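Local coordinates for luciferase-like monooxygenase (Streptomyces bottropensis, PDB 4US5), which probably acts as a flavin-dependent monooxygenase of the bacterial luciferase-like family, at residues L82-R95 / L137-D149. Residues are numbered along the deposited sequence; the frame is centred on the assembly and turned at random.
Sequences LSLYSPLKVAEVFR and LWRRLEQLRAYLD
P87, L88 and A91 of helix 87-95 lie against L144 and Y147 of helix 137-147, the two axes passing 8.7 Å apart at a crossing angle of -45°. P87 is a knob in a hole made by R140, Q143, L144 and Y147. One turn on, A91 CB rests against L144 CD1 and Y147 CB, 3.8 Å from each, and L148 CD2 lies against A91 CB and R95 CG. L88 lays its CB over one face of the Y147 ring, a CH-pi contact 3.9 Å from the centroid. L82 CD2 is 3.8 Å from R140 CB and 4.0 Å from L144 CD2.

At that end R140 leaves its helix with CG anti to the carbonyl carbon (chi1 -78°) and, extended from CG to NE, runs along the turn 82-85. S83 O sits over one face of its guanidinium, 3.6 Å from CZ, while Y85 O lies at the edge, 2.7 Å from NH1 but badly angled for a hydrogen bond. D136 pairs with NE. A leucine in place of R140 would probably leave its carboxylate partners without their mate and the carbonyls of the turn without a cationic neighbour.

R95 NH1 is linked by a water, weakly on its side, to Y147 O, while G164 O takes NH2. Neighbouring helices outside the parallel TIM-type barrel thus share an apolar seam, which the salt bridge from R140 NH1 to D125 of the second subunit links to the dimer interface. The buried R140 cation lies among backbone carbonyls and two carboxylates, which would probably balance its charge.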
loop_
_atom_site.group_PDB
_atom_site.type_symbol
_atom_site.label_atom_id
_atom_site.label_comp_id
_atom_site.label_asym_id
_atom_site.label_seq_id
_atom_site.Cartn_x
_atom_site.Cartn_y
_atom_site.Cartn_z
ATOM N N LEU B 82 -9.736 2.877 -10.562
ATOM C CA LEU B 82 -8.689 2.750 -11.555
ATOM C C LEU B 82 -8.590 3.980 -12.464
ATOM O O LEU B 82 -7.515 4.268 -12.984
ATOM C CB LEU B 82 -8.906 1.493 -12.388
ATOM C CG LEU B 82 -7.890 1.193 -13.471
ATOM C CD1 LEU B 82 -6.482 1.063 -12.945
ATOM C CD2 LEU B 82 -8.302 -0.094 -14.212
ATOM N N SER B 83 -9.685 4.727 -12.599
ATOM C CA SER B 83 -9.655 5.931 -13.426
ATOM C C SER B 83 -8.713 6.969 -12.898
ATOM O O SER B 83 -8.362 7.885 -13.614
ATOM C CB SER B 83 -11.031 6.562 -13.545
ATOM O OG SER B 83 -11.922 5.697 -14.212
ATOM N N LEU B 84 -8.320 6.840 -11.620
ATOM C CA LEU B 84 -7.469 7.824 -10.987
ATOM C C LEU B 84 -5.988 7.524 -11.119
ATOM O O LEU B 84 -5.173 8.351 -10.743
ATOM C CB LEU B 84 -7.792 7.923 -9.476
ATOM C CG LEU B 84 -9.198 8.235 -9.065
ATOM C CD1 LEU B 84 -9.288 8.185 -7.528
ATOM C CD2 LEU B 84 -9.618 9.598 -9.587
ATOM N N TYR B 85 -5.645 6.317 -11.571
ATOM C CA TYR B 85 -4.301 5.822 -11.481
ATOM C C TYR B 85 -3.766 5.285 -12.799
ATOM O O TYR B 85 -4.509 4.816 -13.621
ATOM C CB TYR B 85 -4.253 4.683 -10.457
ATOM C CG TYR B 85 -4.820 5.075 -9.109
ATOM C CD1 TYR B 85 -4.217 6.082 -8.357
ATOM C CD2 TYR B 85 -5.994 4.529 -8.646
ATOM C CE1 TYR B 85 -4.753 6.495 -7.167
ATOM C CE2 TYR B 85 -6.518 4.888 -7.415
ATOM C CZ TYR B 85 -5.890 5.879 -6.678
ATOM O OH TYR B 85 -6.396 6.212 -5.454
ATOM N N SER B 86 -2.445 5.280 -12.924
ATOM C CA SER B 86 -1.790 4.504 -13.974
ATOM C C SER B 86 -2.108 3.036 -13.787
ATOM O O SER B 86 -1.902 2.509 -12.715
ATOM C CB SER B 86 -0.278 4.708 -13.886
ATOM O OG SER B 86 0.403 3.714 -14.612
ATOM N N PRO B 87 -2.580 2.348 -14.855
ATOM C CA PRO B 87 -2.762 0.914 -14.736
ATOM C C PRO B 87 -1.484 0.133 -14.411
ATOM O O PRO B 87 -1.560 -0.894 -13.770
ATOM C CB PRO B 87 -3.339 0.517 -16.098
ATOM C CG PRO B 87 -4.035 1.759 -16.560
ATOM C CD PRO B 87 -3.146 2.871 -16.120
ATOM N N LEU B 88 -0.313 0.643 -14.797
ATOM C CA LEU B 88 0.925 -0.015 -14.454
ATOM C C LEU B 88 1.195 0.069 -12.947
ATOM O O LEU B 88 1.610 -0.891 -12.331
ATOM C CB LEU B 88 2.091 0.598 -15.199
ATOM C CG LEU B 88 3.470 0.071 -14.807
ATOM C CD1 LEU B 88 3.571 -1.440 -14.970
ATOM C CD2 LEU B 88 4.522 0.782 -15.620
ATOM N N LYS B 89 0.983 1.241 -12.391
ATOM C CA LYS B 89 1.124 1.413 -10.939
ATOM C C LYS B 89 0.229 0.464 -10.194
ATOM O O LYS B 89 0.661 -0.209 -9.266
ATOM C CB LYS B 89 0.829 2.849 -10.546
ATOM C CG LYS B 89 0.803 3.105 -9.036
ATOM C CD LYS B 89 2.065 2.657 -8.334
ATOM C CE LYS B 89 2.026 3.068 -6.859
ATOM N NZ LYS B 89 3.265 2.675 -6.129
ATOM N N VAL B 90 -1.035 0.405 -10.555
ATOM C CA VAL B 90 -1.938 -0.529 -9.908
ATOM C C VAL B 90 -1.456 -1.986 -10.023
ATOM O O VAL B 90 -1.512 -2.755 -9.056
ATOM C CB VAL B 90 -3.378 -0.359 -10.433
ATOM C CG1 VAL B 90 -4.326 -1.405 -9.840
ATOM C CG2 VAL B 90 -3.890 1.032 -10.098
ATOM N N ALA B 91 -1.029 -2.370 -11.222
ATOM C CA ALA B 91 -0.501 -3.703 -11.452
ATOM C C ALA B 91 0.689 -4.003 -10.544
ATOM O O ALA B 91 0.760 -5.065 -9.949
ATOM C CB ALA B 91 -0.115 -3.870 -12.925
ATOM N N GLU B 92 1.607 -3.063 -10.441
ATOM C CA GLU B 92 2.776 -3.221 -9.573
ATOM C C GLU B 92 2.379 -3.391 -8.096
ATOM O O GLU B 92 2.892 -4.245 -7.395
ATOM C CB GLU B 92 3.683 -2.021 -9.658
ATOM C CG GLU B 92 4.452 -1.901 -10.942
ATOM C CD GLU B 92 5.319 -0.670 -10.973
ATOM O OE1 GLU B 92 4.948 0.345 -10.310
ATOM O OE2 GLU B 92 6.336 -0.686 -11.750
ATOM N N VAL B 93 1.468 -2.546 -7.644
ATOM C CA VAL B 93 0.996 -2.618 -6.254
ATOM C C VAL B 93 0.424 -4.010 -5.963
ATOM O O VAL B 93 0.745 -4.634 -4.953
ATOM C CB VAL B 93 -0.053 -1.505 -5.996
ATOM C CG1 VAL B 93 -0.833 -1.726 -4.707
ATOM C CG2 VAL B 93 0.637 -0.126 -5.954
ATOM N N PHE B 94 -0.429 -4.497 -6.850
ATOM C CA PHE B 94 -1.106 -5.733 -6.589
ATOM C C PHE B 94 -0.234 -6.941 -6.865
ATOM O O PHE B 94 -0.427 -7.970 -6.246
ATOM C CB PHE B 94 -2.488 -5.767 -7.236
ATOM C CG PHE B 94 -3.520 -4.964 -6.447
ATOM C CD1 PHE B 94 -3.485 -3.583 -6.461
ATOM C CD2 PHE B 94 -4.369 -5.585 -5.587
ATOM C CE1 PHE B 94 -4.370 -2.851 -5.695
ATOM C CE2 PHE B 94 -5.256 -4.870 -4.801
ATOM C CZ PHE B 94 -5.247 -3.497 -4.828
ATOM N N ARG B 95 0.751 -6.810 -7.765
ATOM C CA ARG B 95 1.780 -7.827 -7.882
ATOM C C ARG B 95 2.625 -7.939 -6.603
ATOM O O ARG B 95 3.050 -9.031 -6.239
ATOM C CB ARG B 95 2.693 -7.571 -9.109
ATOM C CG ARG B 95 2.018 -7.846 -10.468
ATOM C CD ARG B 95 2.980 -8.457 -11.465
ATOM N NE ARG B 95 3.176 -9.798 -10.990
ATOM C CZ ARG B 95 2.403 -10.832 -11.309
ATOM N NH1 ARG B 95 1.459 -10.736 -12.240
ATOM N NH2 ARG B 95 2.612 -11.972 -10.711
ATOM N N LEU B 137 -12.540 3.817 -18.557
ATOM C CA LEU B 137 -12.306 2.812 -17.507
ATOM C C LEU B 137 -12.069 1.461 -18.138
ATOM O O LEU B 137 -11.127 0.754 -17.762
ATOM C CB LEU B 137 -13.460 2.764 -16.524
ATOM C CG LEU B 137 -13.340 1.708 -15.412
ATOM C CD1 LEU B 137 -12.037 1.884 -14.642
ATOM C CD2 LEU B 137 -14.532 1.796 -14.462
ATOM N N TRP B 138 -12.884 1.108 -19.140
ATOM C CA TRP B 138 -12.763 -0.220 -19.752
ATOM C C TRP B 138 -11.457 -0.367 -20.517
ATOM O O TRP B 138 -10.847 -1.446 -20.510
ATOM C CB TRP B 138 -13.948 -0.557 -20.663
ATOM C CG TRP B 138 -15.304 -0.187 -20.116
ATOM C CD1 TRP B 138 -16.322 0.401 -20.810
ATOM C CD2 TRP B 138 -15.783 -0.356 -18.766
ATOM N NE1 TRP B 138 -17.401 0.597 -19.989
ATOM C CE2 TRP B 138 -17.097 0.149 -18.727
ATOM C CE3 TRP B 138 -15.230 -0.888 -17.593
ATOM C CZ2 TRP B 138 -17.881 0.143 -17.555
ATOM C CZ3 TRP B 138 -16.003 -0.886 -16.427
ATOM C CH2 TRP B 138 -17.323 -0.372 -16.421
ATOM N N ARG B 139 -10.981 0.725 -21.097
ATOM C CA ARG B 139 -9.655 0.764 -21.693
ATOM C C ARG B 139 -8.529 0.570 -20.656
ATOM O O ARG B 139 -7.575 -0.168 -20.892
ATOM C CB ARG B 139 -9.432 2.097 -22.385
ATOM C CG ARG B 139 -8.181 2.157 -23.255
ATOM C CD ARG B 139 -7.823 3.569 -23.688
ATOM N NE ARG B 139 -8.830 4.173 -24.579
ATOM C CZ ARG B 139 -8.813 4.105 -25.921
ATOM N NH1 ARG B 139 -7.854 3.441 -26.564
ATOM N NH2 ARG B 139 -9.771 4.697 -26.629
ATOM N N ARG B 140 -8.635 1.266 -19.539
ATOM C CA ARG B 140 -7.654 1.111 -18.436
ATOM C C ARG B 140 -7.651 -0.304 -17.909
ATOM O O ARG B 140 -6.615 -0.874 -17.603
ATOM C CB ARG B 140 -7.992 2.062 -17.300
ATOM C CG ARG B 140 -7.597 3.476 -17.533
ATOM C CD ARG B 140 -8.221 4.400 -16.494
ATOM N NE ARG B 140 -7.876 5.756 -16.824
ATOM C CZ ARG B 140 -6.756 6.353 -16.481
ATOM N NH1 ARG B 140 -5.898 5.778 -15.669
ATOM N NH2 ARG B 140 -6.518 7.569 -16.921
ATOM N N LEU B 141 -8.827 -0.883 -17.840
ATOM C CA LEU B 141 -8.989 -2.225 -17.364
ATOM C C LEU B 141 -8.301 -3.244 -18.300
ATOM O O LEU B 141 -7.682 -4.200 -17.839
ATOM C CB LEU B 141 -10.491 -2.500 -17.207
ATOM C CG LEU B 141 -11.007 -3.697 -16.449
ATOM C CD1 LEU B 141 -10.350 -3.873 -15.101
ATOM C CD2 LEU B 141 -12.520 -3.529 -16.284
ATOM N N GLU B 142 -8.384 -3.012 -19.600
ATOM C CA GLU B 142 -7.636 -3.820 -20.575
ATOM C C GLU B 142 -6.141 -3.632 -20.420
ATOM O O GLU B 142 -5.374 -4.578 -20.516
ATOM C CB GLU B 142 -7.973 -3.411 -22.043
ATOM C CG GLU B 142 -8.130 -4.629 -22.958
ATOM C CD GLU B 142 -9.502 -5.224 -22.849
ATOM O OE1 GLU B 142 -10.399 -4.796 -23.630
ATOM O OE2 GLU B 142 -9.668 -6.126 -21.992
ATOM N N GLN B 143 -5.720 -2.388 -20.242
ATOM C CA GLN B 143 -4.308 -2.101 -20.017
ATOM C C GLN B 143 -3.797 -2.813 -18.760
ATOM O O GLN B 143 -2.706 -3.367 -18.739
ATOM C CB GLN B 143 -4.090 -0.623 -19.806
ATOM C CG GLN B 143 -4.115 0.272 -21.011
ATOM C CD GLN B 143 -3.681 1.670 -20.611
ATOM O OE1 GLN B 143 -4.474 2.438 -20.069
ATOM N NE2 GLN B 143 -2.398 1.977 -20.792
ATOM N N LEU B 144 -4.592 -2.766 -17.701
ATOM C CA LEU B 144 -4.236 -3.433 -16.434
ATOM C C LEU B 144 -4.064 -4.920 -16.670
ATOM O O LEU B 144 -3.113 -5.517 -16.218
ATOM C CB LEU B 144 -5.320 -3.161 -15.394
ATOM C CG LEU B 144 -5.211 -3.874 -14.059
ATOM C CD1 LEU B 144 -3.858 -3.616 -13.410
ATOM C CD2 LEU B 144 -6.346 -3.390 -13.165
ATOM N N ARG B 145 -5.038 -5.533 -17.340
ATOM C CA ARG B 145 -4.985 -6.980 -17.616
ATOM C C ARG B 145 -3.724 -7.323 -18.417
ATOM O O ARG B 145 -3.066 -8.313 -18.126
ATOM C CB ARG B 145 -6.298 -7.402 -18.320
ATOM C CG ARG B 145 -6.632 -8.861 -18.474
ATOM C CD ARG B 145 -7.937 -8.949 -19.280
ATOM N NE ARG B 145 -8.954 -9.757 -18.639
ATOM C CZ ARG B 145 -10.209 -9.860 -19.081
ATOM N NH1 ARG B 145 -10.603 -9.194 -20.152
ATOM N NH2 ARG B 145 -11.066 -10.642 -18.447
ATOM N N ALA B 146 -3.339 -6.459 -19.353
ATOM C CA ALA B 146 -2.135 -6.652 -20.141
ATOM C C ALA B 146 -0.879 -6.531 -19.285
ATOM O O ALA B 146 0.054 -7.311 -19.419
ATOM C CB ALA B 146 -2.077 -5.652 -21.296
ATOM N N TYR B 147 -0.855 -5.568 -18.366
ATOM C CA TYR B 147 0.309 -5.454 -17.483
ATOM C C TYR B 147 0.432 -6.652 -16.562
ATOM O O TYR B 147 1.532 -7.058 -16.200
ATOM C CB TYR B 147 0.252 -4.171 -16.674
ATOM C CG TYR B 147 0.573 -2.917 -17.458
ATOM C CD1 TYR B 147 1.725 -2.824 -18.221
ATOM C CD2 TYR B 147 -0.238 -1.817 -17.370
ATOM C CE1 TYR B 147 2.045 -1.656 -18.879
ATOM C CE2 TYR B 147 0.051 -0.656 -18.035
ATOM C CZ TYR B 147 1.186 -0.586 -18.798
ATOM O OH TYR B 147 1.472 0.556 -19.426
ATOM N N LEU B 148 -0.684 -7.239 -16.194
ATOM C CA LEU B 148 -0.689 -8.428 -15.358
ATOM C C LEU B 148 -0.368 -9.725 -16.136
ATOM O O LEU B 148 -0.270 -10.782 -15.547
ATOM C CB LEU B 148 -2.037 -8.572 -14.619
ATOM C CG LEU B 148 -2.272 -7.480 -13.560
ATOM C CD1 LEU B 148 -3.703 -7.520 -13.065
ATOM C CD2 LEU B 148 -1.300 -7.666 -12.388
ATOM N N ASP B 149 -0.239 -9.629 -17.453
ATOM C CA ASP B 149 0.148 -10.800 -18.290
ATOM C C ASP B 149 1.596 -10.658 -18.683
ATOM O O ASP B 149 1.944 -9.810 -19.521
ATOM C CB ASP B 149 -0.738 -10.855 -19.552
ATOM C CG ASP B 149 -0.343 -11.978 -20.514
ATOM O OD1 ASP B 149 0.538 -12.804 -20.176
ATOM O OD2 ASP B 149 -0.929 -12.029 -21.606
HETATM O O HOH W 1 2.615 -9.076 -14.852
#